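Local coordinates for condensin complex subunit 3 (Schizosaccharomyces pombe, PDB 5OQR), which serves as a regulatory subunit of condensin, the complex required to convert interphase chromatin into mitotic-like condensed chromosomes, at residues S414-F419 against E471-S476. Sequence-based numbering, arbitrary orientation.
Sequences SSENDF and ENITSS
Glu416 and Thr474 make the polar part of this contact. Glu416 OE2 accepts two hydrogen bonds from the same residue. Thr474 OG1 donates one to Glu416 OE2 at 2.8 Å. Thr474 N donates the other to Glu416 OE2 at 3.1 Å. Both reach OE2 on its syn side. The hydroxyl lies 17° out of the carboxylate plane, and the backbone N-H comes in more tilted, at 33°. The Glu416 chain is extended beyond CG (chi2 -169°), which carries its carboxylate across to the loop. Thr474 OG1 sits between its own backbone N and carbonyl carbon, beside the N-H that shares the acceptor.

The apolar part is formed by Phe419 and Ile473, with Asn472. Ile473 CG2 lies at the ring edge, near the ring plane, 4.1 Å from Phe419 CD1. Ile473 CG2 is also 4.0 Å from Glu416 CG. Asn472 CB approaches the ring obliquely, 3.9 Å from Phe419 CE1.

Residues 416-419 begin helix 416-434, with Ser415 as N-cap. Residues 471-476 lead from helix 457-471 toward helix 480-495. The contact thus ties a helix start to an interhelical loop in this HEAT-repeat protein. Helix 399-412 adjoins it, where Phe419 touches Ile406 and Arg410. On the loop, Ile473 O accepts a hydrogen bond from a basic side chain of another protein chain.

An alanine at Glu416 would probably leave Thr474 OG1 and N without this shared acceptor and let the loop shift. The chemistry implies a carboxylate pinning the loop through backbone and hydroxyl together, beside a small apolar patch.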
ATOM      1  N   SER A 414      -1.749 -41.631  -3.639  1.00 56.51           N
ATOM      2  CA  SER A 414      -1.974 -42.003  -2.248  1.00 63.93           C
ATOM      3  C   SER A 414      -0.830 -41.575  -1.339  1.00 59.12           C
ATOM      4  O   SER A 414      -1.042 -41.416  -0.132  1.00 57.31           O
ATOM      5  CB  SER A 414      -2.185 -43.513  -2.140  1.00 60.87           C
ATOM      6  OG  SER A 414      -1.153 -44.220  -2.805  1.00 72.34           O
ATOM      7  N   SER A 415       0.369 -41.387  -1.881  1.00 53.10           N
ATOM      8  CA  SER A 415       1.520 -41.016  -1.070  1.00 47.90           C
ATOM      9  C   SER A 415       2.586 -40.418  -1.976  1.00 55.76           C
ATOM     10  O   SER A 415       2.486 -40.467  -3.203  1.00 54.30           O
ATOM     11  CB  SER A 415       2.071 -42.222  -0.306  1.00 49.35           C
ATOM     12  OG  SER A 415       2.545 -43.212  -1.199  1.00 51.86           O
ATOM     13  N   GLU A 416       3.615 -39.848  -1.346  1.00 49.89           N
ATOM     14  CA  GLU A 416       4.727 -39.291  -2.108  1.00 48.96           C
ATOM     15  C   GLU A 416       5.430 -40.358  -2.930  1.00 48.47           C
ATOM     16  O   GLU A 416       5.918 -40.073  -4.028  1.00 48.38           O
ATOM     17  CB  GLU A 416       5.730 -38.616  -1.172  1.00 60.79           C
ATOM     18  CG  GLU A 416       5.249 -37.317  -0.561  1.00 51.28           C
ATOM     19  CD  GLU A 416       6.367 -36.559   0.128  1.00 62.14           C
ATOM     20  OE1 GLU A 416       7.506 -37.071   0.143  1.00 62.57           O
ATOM     21  OE2 GLU A 416       6.108 -35.455   0.650  1.00 69.11           O
ATOM     22  N   ASN A 417       5.498 -41.588  -2.419  1.00 53.79           N
ATOM     23  CA  ASN A 417       6.218 -42.642  -3.123  1.00 53.06           C
ATOM     24  C   ASN A 417       5.522 -42.996  -4.431  1.00 45.89           C
ATOM     25  O   ASN A 417       6.166 -43.091  -5.483  1.00 44.68           O
ATOM     26  CB  ASN A 417       6.352 -43.872  -2.226  1.00 57.38           C
ATOM     27  CG  ASN A 417       7.440 -44.817  -2.696  1.00 65.22           C
ATOM     28  OD1 ASN A 417       7.168 -45.953  -3.083  1.00 78.30           O
ATOM     29  ND2 ASN A 417       8.681 -44.345  -2.676  1.00 66.83           N
ATOM     30  N   ASP A 418       4.204 -43.192  -4.390  1.00 46.58           N
ATOM     31  CA  ASP A 418       3.460 -43.437  -5.619  1.00 55.22           C
ATOM     32  C   ASP A 418       3.566 -42.257  -6.573  1.00 49.59           C
ATOM     33  O   ASP A 418       3.558 -42.442  -7.795  1.00 45.75           O
ATOM     34  CB  ASP A 418       1.993 -43.725  -5.301  1.00 60.17           C
ATOM     35  CG  ASP A 418       1.819 -44.930  -4.399  1.00 75.58           C
ATOM     36  OD1 ASP A 418       0.796 -44.996  -3.686  1.00 86.08           O
ATOM     37  OD2 ASP A 418       2.707 -45.808  -4.400  1.00 79.88           O
ATOM     38  N   PHE A 419       3.664 -41.040  -6.035  1.00 47.05           N
ATOM     39  CA  PHE A 419       3.789 -39.859  -6.882  1.00 43.26           C
ATOM     40  C   PHE A 419       5.145 -39.820  -7.574  1.00 39.75           C
ATOM     41  O   PHE A 419       5.234 -39.470  -8.756  1.00 38.30           O
ATOM     42  CB  PHE A 419       3.568 -38.600  -6.046  1.00 41.21           C
ATOM     43  CG  PHE A 419       3.926 -37.330  -6.757  1.00 34.61           C
ATOM     44  CD1 PHE A 419       5.087 -36.649  -6.439  1.00 35.35           C
ATOM     45  CD2 PHE A 419       3.106 -36.818  -7.745  1.00 31.84           C
ATOM     46  CE1 PHE A 419       5.420 -35.481  -7.089  1.00 35.75           C
ATOM     47  CE2 PHE A 419       3.432 -35.651  -8.401  1.00 36.31           C
ATOM     48  CZ  PHE A 419       4.592 -34.981  -8.073  1.00 39.00           C
ATOM     49  N   GLU A 471       9.416 -30.179  -6.230  1.00 32.18           N
ATOM     50  CA  GLU A 471       8.644 -29.120  -5.597  1.00 29.65           C
ATOM     51  C   GLU A 471       7.492 -29.656  -4.763  1.00 30.90           C
ATOM     52  O   GLU A 471       6.986 -28.934  -3.898  1.00 37.91           O
ATOM     53  CB  GLU A 471       8.086 -28.166  -6.655  1.00 36.13           C
ATOM     54  CG  GLU A 471       8.872 -26.881  -6.819  1.00 41.83           C
ATOM     55  CD  GLU A 471       8.407 -26.063  -8.008  1.00 52.63           C
ATOM     56  OE1 GLU A 471       7.306 -26.343  -8.528  1.00 57.14           O
ATOM     57  OE2 GLU A 471       9.144 -25.146  -8.427  1.00 56.75           O
ATOM     58  N   ASN A 472       7.071 -30.899  -4.996  1.00 38.57           N
ATOM     59  CA  ASN A 472       5.862 -31.446  -4.392  1.00 32.73           C
ATOM     60  C   ASN A 472       6.139 -32.571  -3.403  1.00 34.41           C
ATOM     61  O   ASN A 472       5.205 -33.277  -3.012  1.00 37.11           O
ATOM     62  CB  ASN A 472       4.912 -31.937  -5.485  1.00 37.21           C
ATOM     63  CG  ASN A 472       4.116 -30.814  -6.108  1.00 29.33           C
ATOM     64  OD1 ASN A 472       4.492 -30.273  -7.144  1.00 30.29           O
ATOM     65  ND2 ASN A 472       3.010 -30.453  -5.472  1.00 32.62           N
ATOM     66  N   ILE A 473       7.390 -32.758  -2.987  1.00 35.16           N
ATOM     67  CA  ILE A 473       7.722 -33.708  -1.937  1.00 38.32           C
ATOM     68  C   ILE A 473       8.495 -32.971  -0.853  1.00 46.13           C
ATOM     69  O   ILE A 473       9.096 -31.922  -1.088  1.00 45.55           O
ATOM     70  CB  ILE A 473       8.522 -34.919  -2.461  1.00 38.93           C
ATOM     71  CG1 ILE A 473       9.770 -34.461  -3.213  1.00 35.73           C
ATOM     72  CG2 ILE A 473       7.647 -35.769  -3.363  1.00 35.83           C
ATOM     73  CD1 ILE A 473      10.759 -35.571  -3.459  1.00 43.21           C
ATOM     74  N   THR A 474       8.464 -33.539   0.354  1.00 55.25           N
ATOM     75  CA  THR A 474       8.987 -32.870   1.534  1.00 59.88           C
ATOM     76  C   THR A 474      10.137 -33.595   2.219  1.00 64.97           C
ATOM     77  O   THR A 474      10.874 -32.954   2.975  1.00 68.90           O
ATOM     78  CB  THR A 474       7.867 -32.660   2.564  1.00 54.89           C
ATOM     79  OG1 THR A 474       7.111 -33.868   2.705  1.00 61.58           O
ATOM     80  CG2 THR A 474       6.949 -31.529   2.128  1.00 53.57           C
ATOM     81  N   SER A 475      10.312 -34.895   1.990  1.00 62.82           N
ATOM     82  CA  SER A 475      11.391 -35.641   2.619  1.00 74.55           C
ATOM     83  C   SER A 475      11.971 -36.627   1.618  1.00 75.68           C
ATOM     84  O   SER A 475      11.325 -37.000   0.636  1.00 63.12           O
ATOM     85  CB  SER A 475      10.914 -36.383   3.872  1.00 77.08           C
ATOM     86  OG  SER A 475       9.883 -37.302   3.559  1.00 70.12           O
ATOM     87  N   SER A 476      13.208 -37.040   1.875  1.00 77.30           N
ATOM     88  CA  SER A 476      13.923 -37.942   0.985  1.00 67.24           C
ATOM     89  C   SER A 476      13.737 -39.405   1.351  1.00 81.03           C
ATOM     90  O   SER A 476      14.386 -40.271   0.755  1.00 68.13           O
ATOM     91  CB  SER A 476      15.417 -37.599   0.980  1.00 54.01           C
ATOM     92  OG  SER A 476      15.995 -37.803   2.257  1.00 67.26           O
TER